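Local coordinates for periplasmic binding protein (Thermotoga lettingae TMO, PDB 4RY8) that binds 5-methylthioribose between its two lobes and probably serves as the solute-binding component of a transporter for this sugar, at residues C[121-126]-C[158-163]; C[141-146]-C[152-157]. One frame throughout, in Å; residues are numbered along the deposited sequence.

Interaction 1 (C[121-126]-C[158-163]); sequences IGYLIS and QIIKWR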
# COMPACT_ATOMS: atom_id res chain seq x y z
N ILE C 121 -2.33 -2.92 4.87
CA ILE C 121 -3.67 -3.17 5.37
C ILE C 121 -4.34 -1.84 5.69
O ILE C 121 -5.46 -1.62 5.30
CB ILE C 121 -3.72 -4.03 6.68
CG1 ILE C 121 -3.30 -5.49 6.48
CG2 ILE C 121 -5.13 -4.01 7.27
CD1 ILE C 121 -3.27 -6.27 7.80
N GLY C 122 -3.66 -0.99 6.46
CA GLY C 122 -4.25 0.30 6.85
C GLY C 122 -4.56 1.24 5.69
O GLY C 122 -5.58 1.93 5.70
N TYR C 123 -3.72 1.19 4.67
CA TYR C 123 -3.89 1.91 3.44
C TYR C 123 -5.04 1.29 2.63
O TYR C 123 -5.93 1.97 2.18
CB TYR C 123 -2.63 1.87 2.58
CG TYR C 123 -2.89 2.62 1.32
CD1 TYR C 123 -3.15 3.98 1.38
CD2 TYR C 123 -3.05 1.97 0.07
CE1 TYR C 123 -3.47 4.69 0.26
CE2 TYR C 123 -3.36 2.70 -1.08
CZ TYR C 123 -3.57 4.08 -0.96
OH TYR C 123 -3.90 4.89 -2.04
N LEU C 124 -5.04 -0.02 2.49
CA LEU C 124 -6.07 -0.61 1.62
C LEU C 124 -7.46 -0.39 2.18
O LEU C 124 -8.38 -0.01 1.43
CB LEU C 124 -5.84 -2.09 1.39
CG LEU C 124 -4.66 -2.56 0.55
CD1 LEU C 124 -4.63 -4.08 0.59
CD2 LEU C 124 -4.70 -2.04 -0.89
N ILE C 125 -7.65 -0.60 3.47
CA ILE C 125 -9.01 -0.49 4.01
C ILE C 125 -9.41 0.96 4.08
O ILE C 125 -10.57 1.28 3.78
CB ILE C 125 -9.25 -1.25 5.35
CG1 ILE C 125 -10.73 -1.33 5.65
CG2 ILE C 125 -8.49 -0.53 6.51
CD1 ILE C 125 -11.59 -2.22 4.77
N SER C 126 -8.50 1.85 4.52
CA SER C 126 -8.86 3.27 4.61
C SER C 126 -9.20 3.91 3.23
O SER C 126 -10.18 4.65 3.13
CB SER C 126 -7.79 4.13 5.42
OG SER C 126 -7.39 3.48 6.60
N GLN C 158 -4.35 8.28 9.13
CA GLN C 158 -4.00 9.68 9.11
C GLN C 158 -3.68 10.18 7.68
O GLN C 158 -4.03 11.31 7.34
CB GLN C 158 -2.82 9.92 10.06
CG GLN C 158 -2.98 9.32 11.44
CD GLN C 158 -4.27 9.77 12.17
OE1 GLN C 158 -4.77 10.85 11.94
NE2 GLN C 158 -4.83 8.90 13.01
N ILE C 159 -3.05 9.33 6.84
CA ILE C 159 -2.65 9.75 5.50
C ILE C 159 -3.88 9.83 4.59
O ILE C 159 -3.97 10.74 3.75
CB ILE C 159 -1.53 8.81 4.94
CG1 ILE C 159 -0.16 9.49 5.04
CG2 ILE C 159 -1.70 8.53 3.48
CD1 ILE C 159 0.25 9.90 6.43
N ILE C 160 -4.79 8.89 4.74
CA ILE C 160 -6.07 8.98 4.04
C ILE C 160 -6.80 10.26 4.41
O ILE C 160 -7.37 10.91 3.54
CB ILE C 160 -6.99 7.79 4.28
CG1 ILE C 160 -6.82 6.78 3.15
CG2 ILE C 160 -8.46 8.23 4.29
CD1 ILE C 160 -5.39 6.35 2.99
N LYS C 161 -6.77 10.63 5.69
CA LYS C 161 -7.43 11.92 6.03
C LYS C 161 -6.78 13.13 5.36
O LYS C 161 -7.46 14.12 5.01
CB LYS C 161 -7.54 12.11 7.53
CG LYS C 161 -8.51 11.12 8.18
CD LYS C 161 -8.63 11.47 9.65
CE LYS C 161 -7.45 10.93 10.43
NZ LYS C 161 -7.48 11.36 11.86
N TRP C 162 -5.47 13.06 5.19
CA TRP C 162 -4.71 14.10 4.51
C TRP C 162 -5.04 14.17 2.99
O TRP C 162 -5.26 15.24 2.44
CB TRP C 162 -3.20 13.88 4.76
CG TRP C 162 -2.41 14.71 3.89
CD1 TRP C 162 -2.05 16.02 4.10
CD2 TRP C 162 -1.83 14.33 2.66
NE1 TRP C 162 -1.31 16.47 3.04
CE2 TRP C 162 -1.16 15.45 2.14
CE3 TRP C 162 -1.84 13.13 1.92
CZ2 TRP C 162 -0.49 15.42 0.92
CZ3 TRP C 162 -1.17 13.09 0.73
CH2 TRP C 162 -0.50 14.22 0.23
N ARG C 163 -5.06 13.03 2.31
CA ARG C 163 -5.26 13.00 0.85
C ARG C 163 -6.69 13.32 0.50
O ARG C 163 -6.95 13.99 -0.48
CB ARG C 163 -4.85 11.63 0.31
CG ARG C 163 -5.44 11.21 -1.04
CD ARG C 163 -4.84 11.97 -2.19
NE ARG C 163 -5.43 11.64 -3.52
CZ ARG C 163 -6.49 12.23 -4.06
NH1 ARG C 163 -7.16 13.17 -3.41
NH2 ARG C 163 -6.87 11.88 -5.29

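Interaction 2 (C[141-146]-C[152-157]); sequences YVNVGG and KRDKMW. With SR1 (5-S-methyl-5-thio-alpha-D-ribofuranose), chain G.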
# COMPACT_ATOMS: atom_id res chain seq x y z
N TYR C 141 -14.13 6.07 14.04
CA TYR C 141 -12.89 5.30 13.94
C TYR C 141 -12.76 4.43 15.18
O TYR C 141 -12.74 4.94 16.32
CB TYR C 141 -11.73 6.27 13.92
CG TYR C 141 -10.32 5.72 13.83
CD1 TYR C 141 -9.99 4.67 12.97
CD2 TYR C 141 -9.29 6.35 14.48
CE1 TYR C 141 -8.70 4.23 12.88
CE2 TYR C 141 -8.00 5.90 14.39
CZ TYR C 141 -7.71 4.86 13.56
OH TYR C 141 -6.42 4.47 13.43
N VAL C 142 -12.61 3.13 14.99
CA VAL C 142 -12.49 2.23 16.14
C VAL C 142 -11.10 1.60 16.15
O VAL C 142 -10.74 0.74 15.30
CB VAL C 142 -13.54 1.16 16.17
CG1 VAL C 142 -13.61 0.57 17.57
CG2 VAL C 142 -14.90 1.68 15.70
N ASN C 143 -10.29 2.10 17.07
CA ASN C 143 -8.92 1.67 17.20
C ASN C 143 -8.38 2.25 18.47
O ASN C 143 -8.99 3.17 19.03
CB ASN C 143 -8.09 2.15 16.01
CG ASN C 143 -6.77 1.41 15.86
OD1 ASN C 143 -6.56 0.32 16.41
ND2 ASN C 143 -5.87 1.99 15.10
N VAL C 144 -7.25 1.70 18.92
CA VAL C 144 -6.59 2.11 20.17
C VAL C 144 -5.08 2.02 20.00
O VAL C 144 -4.58 1.19 19.24
CB VAL C 144 -7.00 1.17 21.33
CG1 VAL C 144 -8.45 0.80 21.23
CG2 VAL C 144 -6.20 -0.12 21.36
N GLY C 145 -4.35 2.88 20.71
CA GLY C 145 -2.89 2.87 20.68
C GLY C 145 -2.28 1.79 21.53
O GLY C 145 -2.98 1.06 22.23
N GLY C 146 -0.97 1.59 21.38
CA GLY C 146 -0.24 0.60 22.17
C GLY C 146 -0.14 -0.81 21.61
O GLY C 146 0.38 -1.71 22.25
N LYS C 152 0.59 0.83 13.31
CA LYS C 152 0.88 0.82 11.88
C LYS C 152 -0.39 1.18 11.05
O LYS C 152 -0.37 2.07 10.19
CB LYS C 152 1.38 -0.55 11.48
CG LYS C 152 2.74 -0.89 12.00
CD LYS C 152 3.06 -2.38 11.83
CE LYS C 152 4.28 -2.76 12.70
NZ LYS C 152 4.68 -4.21 12.60
N ARG C 153 -1.48 0.48 11.30
CA ARG C 153 -2.71 0.82 10.57
C ARG C 153 -3.12 2.25 10.85
O ARG C 153 -3.56 2.95 9.94
CB ARG C 153 -3.82 -0.08 10.96
CG ARG C 153 -3.52 -1.49 10.49
CD ARG C 153 -4.37 -2.55 11.16
NE ARG C 153 -3.73 -3.88 11.04
CZ ARG C 153 -4.09 -4.97 11.71
NH1 ARG C 153 -5.13 -4.94 12.54
NH2 ARG C 153 -3.40 -6.12 11.56
N ASP C 154 -2.95 2.71 12.09
CA ASP C 154 -3.37 4.09 12.40
C ASP C 154 -2.70 5.15 11.49
O ASP C 154 -3.36 6.08 10.98
CB ASP C 154 -3.14 4.39 13.87
CG ASP C 154 -3.51 5.80 14.23
OD1 ASP C 154 -4.70 6.16 14.31
OD2 ASP C 154 -2.57 6.55 14.33
N LYS C 155 -1.40 5.00 11.24
CA LYS C 155 -0.63 5.94 10.42
C LYS C 155 -1.21 6.11 9.05
O LYS C 155 -1.20 7.19 8.45
CB LYS C 155 0.82 5.50 10.33
CG LYS C 155 1.63 5.61 11.62
CD LYS C 155 1.82 7.06 12.03
CE LYS C 155 2.95 7.23 13.03
NZ LYS C 155 3.10 8.65 13.45
N MET C 156 -1.72 5.00 8.50
CA MET C 156 -2.26 5.02 7.18
C MET C 156 -3.62 5.68 7.17
O MET C 156 -3.93 6.39 6.21
CB MET C 156 -2.28 3.60 6.60
CG MET C 156 -0.89 3.10 6.19
SD MET C 156 0.15 4.17 5.15
CE MET C 156 1.05 2.93 4.22
N TRP C 157 -4.40 5.56 8.26
CA TRP C 157 -5.62 6.34 8.41
C TRP C 157 -5.35 7.84 8.39
O TRP C 157 -6.04 8.61 7.71
CB TRP C 157 -6.39 5.91 9.65
CG TRP C 157 -7.55 6.79 10.15
CD1 TRP C 157 -7.67 7.34 11.40
CD2 TRP C 157 -8.74 7.14 9.43
NE1 TRP C 157 -8.89 8.01 11.51
CE2 TRP C 157 -9.55 7.90 10.30
CE3 TRP C 157 -9.20 6.88 8.13
CZ2 TRP C 157 -10.78 8.43 9.90
CZ3 TRP C 157 -10.45 7.40 7.74
CH2 TRP C 157 -11.22 8.14 8.62
CS SR1 G . -5.21 -6.16 19.71
S SR1 G . -4.17 -6.20 18.27
C5 SR1 G . -5.41 -6.99 17.22
C4 SR1 G . -4.87 -7.22 15.81
O4 SR1 G . -3.73 -8.01 15.95
C1 SR1 G . -3.67 -9.04 14.94
O1 SR1 G . -2.55 -8.79 14.16
C2 SR1 G . -4.93 -9.00 14.09
O2 SR1 G . -4.78 -8.62 12.70
C3 SR1 G . -5.78 -8.00 14.86
O3 SR1 G . -6.45 -7.12 13.97

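Interaction 1 (C[121-126]-C[158-163])
I160 lays its CG1–CD1 branch across two residues of the segment 121-126, S126 and Y123. CG1 of I160 rests 3.6 Å from CB of S126. The terminal methyl reaches further, to the tyrosine ring, where CD1 of I160 lies 3.6 Å from CD1 of Y123. That methyl meets the ring obliquely, near its CD1 and CE1 atoms. The tyrosine and isoleucine side chains run at about a right angle to each other. Y123 keeps CG anti to the backbone N (chi1 179°), which carries the ring out from its helix to the methyl.

No hydrogen bond links the two segments, and the contact is apolar. It packs helix 118-132 against helix 148-163. Both belong to one lobe of a periplasmic binding protein of the sugar-binding type. Helix 148-163 follows strand 137-142 of the mixed sheet, whereas helix 118-132 follows strand 113-115 of the other sheet. The closest backbone approach is at S126 and I160, with their CA atoms 6.4 Å apart, consistent with the small side chain of S126.

The hydroxyl of S126 does not face I160. With OG beside the backbone N and anti to the carbonyl carbon (chi1 -45°), it turns back along its own helix. OG of S126 donates to O of G122 at 2.5 Å, in the carbonyl plane. The same oxygen also accepts from N of S126, so two donors of one residue share it. The polar end of Y123 goes elsewhere: its OH is hydrogen-bonded to D117 of the second subunit. I159 packs on I159 of that subunit, so the helix pair borders the dimer interface.

Interaction 2 (C[141-146]-C[152-157])
Y141 and W157 make the tight part of this contact. CD1 of W157 sits over the centre of the tyrosine ring, 3.3 Å from CZ of Y141. The ring planes are inclined at 33°, so the pair is oblique. N143 covers the opposite face of the tyrosine with its CB, offset toward the rim. At the ring edge, OH of Y141 donates to OD1 of D154 at 2.6 Å. OD1 accepts with its anti lone pair, the one away from the other carboxylate oxygen. ND2 of N143 donates to OH of Y141 at 3.0 Å, nearly straight at 168°. Two bonds thus grip the phenol and fix its position beside the helix.

The contact belongs to the beta-alpha-beta unit of strand 137-142, helix 148-163 and strand 167-173. NE1 of W157 is hydrogen-bonded to OE1 of E169 on the last strand.

Beyond N143 the packing is looser. V144 points away from the helix and is partly exposed, and G145 is exposed. R153, by contrast, is buried and leaves the contact for the sugar pocket, extended from CG to NE. NH1 of R153 donates to O3 of the methylthioribose at 2.9 Å. NH2 of R153 donates to its O2 at 3.1 Å. O of M204 also bonds NH1, and D118 forms a salt bridge with NH2.

After building most of the other lobe, the chain enters helix 118-132, which carries 121-126. It then forms strand 137-142, leading into 141-146, and turns into helix 148-163. Interaction 2 closes a short loop there, between 141-146 and 152-157. The next residues of the same helix, 158-163, return to 121-126, and interaction 1 closes the longer loop. Interaction 2 is therefore nested inside interaction 1. Helix 148-163 serves both, tying a strand of the mixed sheet to helix 118-132. The two contacts touch directly: CB of M156 packs 3.4 Å from C of G122. The same helix reaches the sugar through R153 and the second subunit through M156 and W162.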